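Local coordinates for isochorismatase family protein (Enterococcus faecalis, PDB 2A67), which belongs to the isochorismatase family and is probably a hydrolase, although its substrate and exact function are not established, at residues G60-S63 against W64-F67; H143-A146 against A147-I150; C114-T117 against T118-A122. One frame throughout, in Å; residues are numbered along the deposited sequence.

Contact 1 of 3, residues G60-S63 against W64-F67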
loop_
_atom_site.group_PDB
_atom_site.type_symbol
_atom_site.label_atom_id
_atom_site.label_comp_id
_atom_site.label_asym_id
_atom_site.label_seq_id
_atom_site.Cartn_x
_atom_site.Cartn_y
_atom_site.Cartn_z
ATOM N N GLY D 60 7.321 -23.477 -10.213
ATOM C CA GLY D 60 8.423 -24.315 -10.676
ATOM C C GLY D 60 8.631 -24.311 -12.186
ATOM O O GLY D 60 9.626 -24.876 -12.662
ATOM N N SER D 61 7.723 -23.689 -12.948
ATOM C CA SER D 61 7.874 -23.647 -14.425
ATOM C C SER D 61 9.019 -22.738 -14.862
ATOM O O SER D 61 9.522 -21.898 -14.084
ATOM C CB SER D 61 6.570 -23.153 -15.097
ATOM O OG SER D 61 6.420 -21.765 -14.775
ATOM N N ASP D 62 9.402 -22.835 -16.128
ATOM C CA ASP D 62 10.464 -21.958 -16.625
ATOM C C ASP D 62 10.133 -20.481 -16.450
ATOM O O ASP D 62 11.002 -19.692 -16.101
ATOM C CB ASP D 62 10.829 -22.236 -18.065
ATOM C CG ASP D 62 11.541 -23.529 -18.234
ATOM O OD1 ASP D 62 12.044 -24.099 -17.261
ATOM O OD2 ASP D 62 11.598 -24.001 -19.364
ATOM N N SER D 63 8.880 -20.124 -16.681
ATOM C CA SER D 63 8.455 -18.727 -16.614
ATOM C C SER D 63 8.454 -18.172 -15.156
ATOM O O SER D 63 8.720 -16.975 -14.932
ATOM C CB SER D 63 7.107 -18.536 -17.354
ATOM O OG SER D 63 6.018 -18.914 -16.526
ATOM N N TRP D 64 8.167 -19.046 -14.182
ATOM C CA TRP D 64 8.234 -18.725 -12.750
ATOM C C TRP D 64 9.681 -18.543 -12.223
ATOM O O TRP D 64 9.891 -17.929 -11.140
ATOM C CB TRP D 64 7.523 -19.841 -11.985
ATOM C CG TRP D 64 7.777 -20.007 -10.536
ATOM C CD1 TRP D 64 6.975 -19.571 -9.512
ATOM C CD2 TRP D 64 8.885 -20.664 -9.917
ATOM N NE1 TRP D 64 7.519 -19.902 -8.311
ATOM C CE2 TRP D 64 8.697 -20.573 -8.525
ATOM C CE3 TRP D 64 10.044 -21.284 -10.402
ATOM C CZ2 TRP D 64 9.608 -21.121 -7.600
ATOM C CZ3 TRP D 64 10.929 -21.829 -9.501
ATOM C CH2 TRP D 64 10.708 -21.744 -8.114
ATOM N N GLN D 65 10.674 -19.058 -12.941
ATOM C CA GLN D 65 12.042 -18.986 -12.432
ATOM C C GLN D 65 12.504 -17.534 -12.492
ATOM O O GLN D 65 11.961 -16.740 -13.280
ATOM C CB GLN D 65 13.001 -19.869 -13.238
ATOM C CG GLN D 65 12.732 -21.410 -13.265
ATOM C CD GLN D 65 13.801 -22.104 -14.066
ATOM O OE1 GLN D 65 13.743 -22.064 -15.291
ATOM N NE2 GLN D 65 14.804 -22.733 -13.395
ATOM N N LEU D 66 13.532 -17.228 -11.676
ATOM C CA LEU D 66 14.192 -15.933 -11.598
ATOM C C LEU D 66 14.990 -15.680 -12.855
ATOM O O LEU D 66 15.532 -16.610 -13.473
ATOM C CB LEU D 66 15.135 -15.868 -10.361
ATOM C CG LEU D 66 14.543 -16.116 -8.963
ATOM C CD1 LEU D 66 15.583 -16.250 -7.852
ATOM C CD2 LEU D 66 13.520 -15.077 -8.606
ATOM N N PHE D 67 15.020 -14.423 -13.274
ATOM C CA PHE D 67 15.843 -14.036 -14.407
ATOM C C PHE D 67 17.217 -14.623 -14.218
ATOM O O PHE D 67 17.790 -14.502 -13.128
ATOM C CB PHE D 67 15.996 -12.519 -14.435
ATOM C CG PHE D 67 14.727 -11.805 -14.752
ATOM C CD1 PHE D 67 14.173 -11.886 -16.031
ATOM C CD2 PHE D 67 14.087 -11.054 -13.788
ATOM C CE1 PHE D 67 12.997 -11.218 -16.336
ATOM C CE2 PHE D 67 12.911 -10.376 -14.089
ATOM C CZ PHE D 67 12.356 -10.477 -15.367
#
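The indole of W64 carries the backbone of G60 on one face and meets the carbonyl oxygen of S61 at its edge. G60 N sits 3.2 Å from W64 CD2, displaced toward the rim. G60 CA makes a CH-pi contact 3.8 Å from the centroid of the six-membered ring, 25° off its normal. Glycine suits this place because the backbone has a positive phi, which by itself favours that residue. F59 adds an edge-to-face contact with the same ring. The other flat pair, the D62 carboxylate and the Q65 amide, runs side by side with planes 29° apart. D62 OD1 and Q65 OE1, both acceptors, are 3.3 Å apart; the ammonium of K14, bonded to Q65 OE1 and to D62 O, may ease their repulsion. The backbone of these residues turns as a type I beta turn, closed by Q65 N to D62 O (3.2 Å), in the loop between strands 47-52 and 77-81 of the parallel sheet. Just before the turn, S61 suits its place because its compact hydroxyl folds back over the main chain (chi1 69°). There S61 OG accepts from W64 N at 3.3 Å while also bonding to P58 O, and S63 OG adds a weak bond to S61 OG. W64 O in turn receives the side-chain amides of Q13 and Q51, tying the turn to strand 47-52 through Q51 and to the loop after strand 5-10 through Q13.

Contact 2 of 3, residues H143-A146 against A147-I150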
loop_
_atom_site.group_PDB
_atom_site.type_symbol
_atom_site.label_atom_id
_atom_site.label_comp_id
_atom_site.label_asym_id
_atom_site.label_seq_id
_atom_site.Cartn_x
_atom_site.Cartn_y
_atom_site.Cartn_z
ATOM N N HIS D 143 -2.590 3.982 -19.462
ATOM C CA HIS D 143 -2.970 5.332 -18.990
ATOM C C HIS D 143 -1.748 6.194 -18.612
ATOM O O HIS D 143 -1.762 7.411 -18.748
ATOM C CB HIS D 143 -3.930 5.248 -17.800
ATOM C CG HIS D 143 -5.212 4.524 -18.095
ATOM N ND1 HIS D 143 -6.370 5.176 -18.483
ATOM C CD2 HIS D 143 -5.523 3.205 -18.046
ATOM C CE1 HIS D 143 -7.332 4.291 -18.674
ATOM N NE2 HIS D 143 -6.846 3.087 -18.417
ATOM N N LEU D 144 -0.697 5.547 -18.122
ATOM C CA LEU D 144 0.490 6.218 -17.632
ATOM C C LEU D 144 1.668 5.402 -18.115
ATOM O O LEU D 144 1.550 4.196 -18.266
ATOM C CB LEU D 144 0.471 6.207 -16.093
ATOM C CG LEU D 144 0.131 7.376 -15.155
ATOM C CD1 LEU D 144 -0.713 8.473 -15.718
ATOM C CD2 LEU D 144 -0.410 6.890 -13.762
ATOM N N THR D 145 2.801 6.042 -18.386
ATOM C CA THR D 145 3.997 5.280 -18.779
ATOM C C THR D 145 4.609 4.663 -17.524
ATOM O O THR D 145 4.311 5.122 -16.421
ATOM C CB THR D 145 5.068 6.195 -19.385
ATOM O OG1 THR D 145 5.387 7.235 -18.444
ATOM C CG2 THR D 145 4.575 6.816 -20.709
ATOM N N ALA D 146 5.468 3.659 -17.699
ATOM C CA ALA D 146 6.255 3.078 -16.603
ATOM C C ALA D 146 7.005 4.153 -15.841
ATOM O O ALA D 146 6.986 4.147 -14.617
ATOM C CB ALA D 146 7.232 2.071 -17.124
ATOM N N ALA D 147 7.625 5.083 -16.574
ATOM C CA ALA D 147 8.344 6.223 -15.972
ATOM C C ALA D 147 7.466 7.072 -15.005
ATOM O O ALA D 147 7.896 7.451 -13.921
ATOM C CB ALA D 147 8.943 7.096 -17.064
ATOM N N GLN D 148 6.226 7.356 -15.397
ATOM C CA GLN D 148 5.315 8.162 -14.579
ATOM C C GLN D 148 4.852 7.402 -13.338
ATOM O O GLN D 148 4.725 7.989 -12.240
ATOM C CB GLN D 148 4.064 8.535 -15.391
ATOM C CG GLN D 148 4.264 9.531 -16.516
ATOM C CD GLN D 148 2.964 9.786 -17.239
ATOM O OE1 GLN D 148 2.439 8.901 -17.909
ATOM N NE2 GLN D 148 2.413 10.971 -17.074
ATOM N N ILE D 149 4.583 6.107 -13.524
ATOM C CA ILE D 149 4.187 5.200 -12.422
ATOM C C ILE D 149 5.299 5.072 -11.381
ATOM O O ILE D 149 5.041 5.168 -10.171
ATOM C CB ILE D 149 3.779 3.782 -12.907
ATOM C CG1 ILE D 149 2.562 3.845 -13.858
ATOM C CG2 ILE D 149 3.491 2.844 -11.660
ATOM C CD1 ILE D 149 2.412 2.573 -14.707
ATOM N N ILE D 150 6.522 4.843 -11.866
ATOM C CA ILE D 150 7.707 4.782 -11.018
ATOM C C ILE D 150 7.937 6.073 -10.262
ATOM O O ILE D 150 8.161 6.039 -9.048
ATOM C CB ILE D 150 8.958 4.383 -11.806
ATOM C CG1 ILE D 150 8.902 2.899 -12.152
ATOM C CG2 ILE D 150 10.230 4.632 -10.956
ATOM C CD1 ILE D 150 9.735 2.495 -13.337
#
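A146, Q148 and L144 have the most surface buried here, and T145 is the N-cap of helix 146-157. With Q148 it forms a capping box. T145 OG1 accepts from Q148 N at 3.2 Å, and in return Q148 OE1 accepts from T145 N at 2.9 Å, with the donor in the amide's carbonyl plane on a lone pair. Threonine suits the cap because its hydroxyl, held between backbone N and carbonyl carbon (chi1 56°), faces the first turn. Glutamine is long enough to reach back: its chain crosses the T145 side chain at about a right angle and passes 3.2 Å from T145 OG1 at CG. The side chain of buried L144 likewise crosses that of Q148, with L144 CB 3.8 Å from Q148 OE1 and 3.9 Å from I149 CG1, and packs on Q148 of the second subunit. A146 begins the helix with a small side chain lodged against Y24; its carbonyl oxygen receives I150 N at 2.9 Å, while A146 N is bonded to D140 OD1. The amide hydrogens of T145, A146 and Q148 thus find acceptors that no preceding helical turn could supply, and the D140 carboxylate could interact favourably with the helix dipole.

Contact 3 of 3, residues C114-T117 against T118-A122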
loop_
_atom_site.group_PDB
_atom_site.type_symbol
_atom_site.label_atom_id
_atom_site.label_comp_id
_atom_site.label_asym_id
_atom_site.label_seq_id
_atom_site.Cartn_x
_atom_site.Cartn_y
_atom_site.Cartn_z
ATOM N N CYS D 114 3.019 -5.422 -6.429
ATOM C CA CYS D 114 3.628 -6.234 -5.383
ATOM C C CYS D 114 4.669 -5.472 -4.567
ATOM O O CYS D 114 4.837 -5.759 -3.375
ATOM C CB CYS D 114 4.352 -7.444 -5.973
ATOM S SG CYS D 114 3.423 -8.376 -7.274
ATOM N N VAL D 115 5.374 -4.559 -5.210
ATOM C CA VAL D 115 6.421 -3.800 -4.521
ATOM C C VAL D 115 5.758 -2.783 -3.568
ATOM O O VAL D 115 6.058 -2.763 -2.357
ATOM C CB VAL D 115 7.431 -3.105 -5.534
ATOM C CG1 VAL D 115 8.528 -2.352 -4.797
ATOM C CG2 VAL D 115 8.097 -4.147 -6.441
ATOM N N ASP D 116 4.883 -1.936 -4.124
ATOM C CA ASP D 116 4.172 -0.976 -3.308
ATOM C C ASP D 116 3.481 -1.621 -2.128
ATOM O O ASP D 116 3.602 -1.166 -0.978
ATOM C CB ASP D 116 3.196 -0.161 -4.172
ATOM C CG ASP D 116 2.496 0.905 -3.412
ATOM O OD1 ASP D 116 1.704 0.537 -2.533
ATOM O OD2 ASP D 116 2.701 2.129 -3.658
ATOM N N THR D 117 2.787 -2.727 -2.380
ATOM C CA THR D 117 2.065 -3.384 -1.301
ATOM C C THR D 117 2.988 -3.913 -0.234
ATOM O O THR D 117 2.723 -3.752 0.937
ATOM C CB THR D 117 1.187 -4.581 -1.859
ATOM O OG1 THR D 117 0.490 -4.115 -3.038
ATOM C CG2 THR D 117 0.139 -4.988 -0.801
ATOM N N THR D 118 4.047 -4.599 -0.616
ATOM C CA THR D 118 4.961 -5.199 0.360
ATOM C C THR D 118 5.678 -4.082 1.257
ATOM O O THR D 118 5.888 -4.287 2.438
ATOM C CB THR D 118 5.976 -6.078 -0.395
ATOM O OG1 THR D 118 5.217 -7.062 -1.165
ATOM C CG2 THR D 118 6.966 -6.797 0.588
ATOM N N ILE D 119 5.935 -2.923 0.671
ATOM C CA ILE D 119 6.561 -1.745 1.368
ATOM C C ILE D 119 5.584 -1.191 2.426
ATOM O O ILE D 119 5.938 -1.100 3.587
ATOM C CB ILE D 119 6.945 -0.656 0.367
ATOM C CG1 ILE D 119 8.193 -1.104 -0.423
ATOM C CG2 ILE D 119 7.217 0.727 1.098
ATOM C CD1 ILE D 119 8.439 -0.178 -1.639
ATOM N N ARG D 120 4.338 -0.930 2.027
ATOM C CA ARG D 120 3.275 -0.453 2.949
ATOM C C ARG D 120 2.997 -1.467 4.028
ATOM O O ARG D 120 2.892 -1.097 5.200
ATOM C CB ARG D 120 1.983 -0.092 2.199
ATOM C CG ARG D 120 2.266 0.967 1.118
ATOM C CD ARG D 120 1.058 1.793 0.789
ATOM N NE ARG D 120 1.188 2.330 -0.586
ATOM C CZ ARG D 120 0.749 3.525 -0.983
ATOM N NH1 ARG D 120 0.140 4.370 -0.129
ATOM N NH2 ARG D 120 0.911 3.886 -2.259
HETATM N N MSE D 121 2.956 -2.744 3.653
HETATM C CA MSE D 121 2.805 -3.807 4.659
HETATM C C MSE D 121 4.002 -3.914 5.651
HETATM O O MSE D 121 3.799 -4.025 6.848
HETATM C CB MSE D 121 2.542 -5.155 3.948
HETATM C CG MSE D 121 2.171 -6.264 4.880
HETATM SE SE MSE D 121 0.312 -6.126 5.645
HETATM C CE MSE D 121 -0.346 -5.162 4.596
ATOM N N ALA D 122 5.210 -3.990 5.121
ATOM C CA ALA D 122 6.383 -4.168 5.921
ATOM C C ALA D 122 6.458 -2.962 6.874
ATOM O O ALA D 122 6.710 -3.163 8.032
ATOM C CB ALA D 122 7.602 -4.194 5.027
#
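This is a contact between successive turns of one helix, 111-125, the crossover of the beta-alpha-beta unit that links parallel strands 103-109 and 128-137. Each residue from T118 to M121 gives its backbone N to the carbonyl four places earlier, and several side chains, too, meet at spacings of four residues. Facing strand 128-137 and W157, V115 and I119 lie side by side, with V115 CG1 3.8 Å from I119 CD1; branched aliphatic residues suit this buried side. Facing the second subunit, D116 and R120 form a salt bridge. D116 swings CG away from its own N (chi1 -176°), which brings the carboxylate toward R120; OD1 takes R120 NE on its syn side at 2.7 Å, the two group planes 35° apart. Arginine suits the place because its several N-H groups serve both subunits: NE also pairs with D116 of the second subunit, and NH1 bonds there to E112 O and T117 OG1, a hydroxyl also bonded to F113 O of its own chain. Such sharing would probably keep the buried carboxylate ionised. T118 bonds its hydroxyl to A86 N and to the helix: C114 O takes both T118 N at 3.1 Å and T118 OG1 at 2.6 Å.

Overall arrangement
Along the chain, contact 1 comes first, rounding a turn in the loop between strands 47-52 and 77-81 at one outer side of the parallel sheet. Contact 3 follows, within the helix that carries the chain from strand 103-109 to strand 128-137. Contact 2 comes last, where the loop after strand 128-137 enters helix 146-157. The three lie in series, so none nests in or crosses another, and none touches the next: contacts 2 and 3 approach to about 8 Å between nearest atoms, contacts 1 and 3 to about 11 Å. Helices 111-125 and 146-157 nevertheless pack together, and contacts 2 and 3 both meet the second subunit, whereas contact 1 does not.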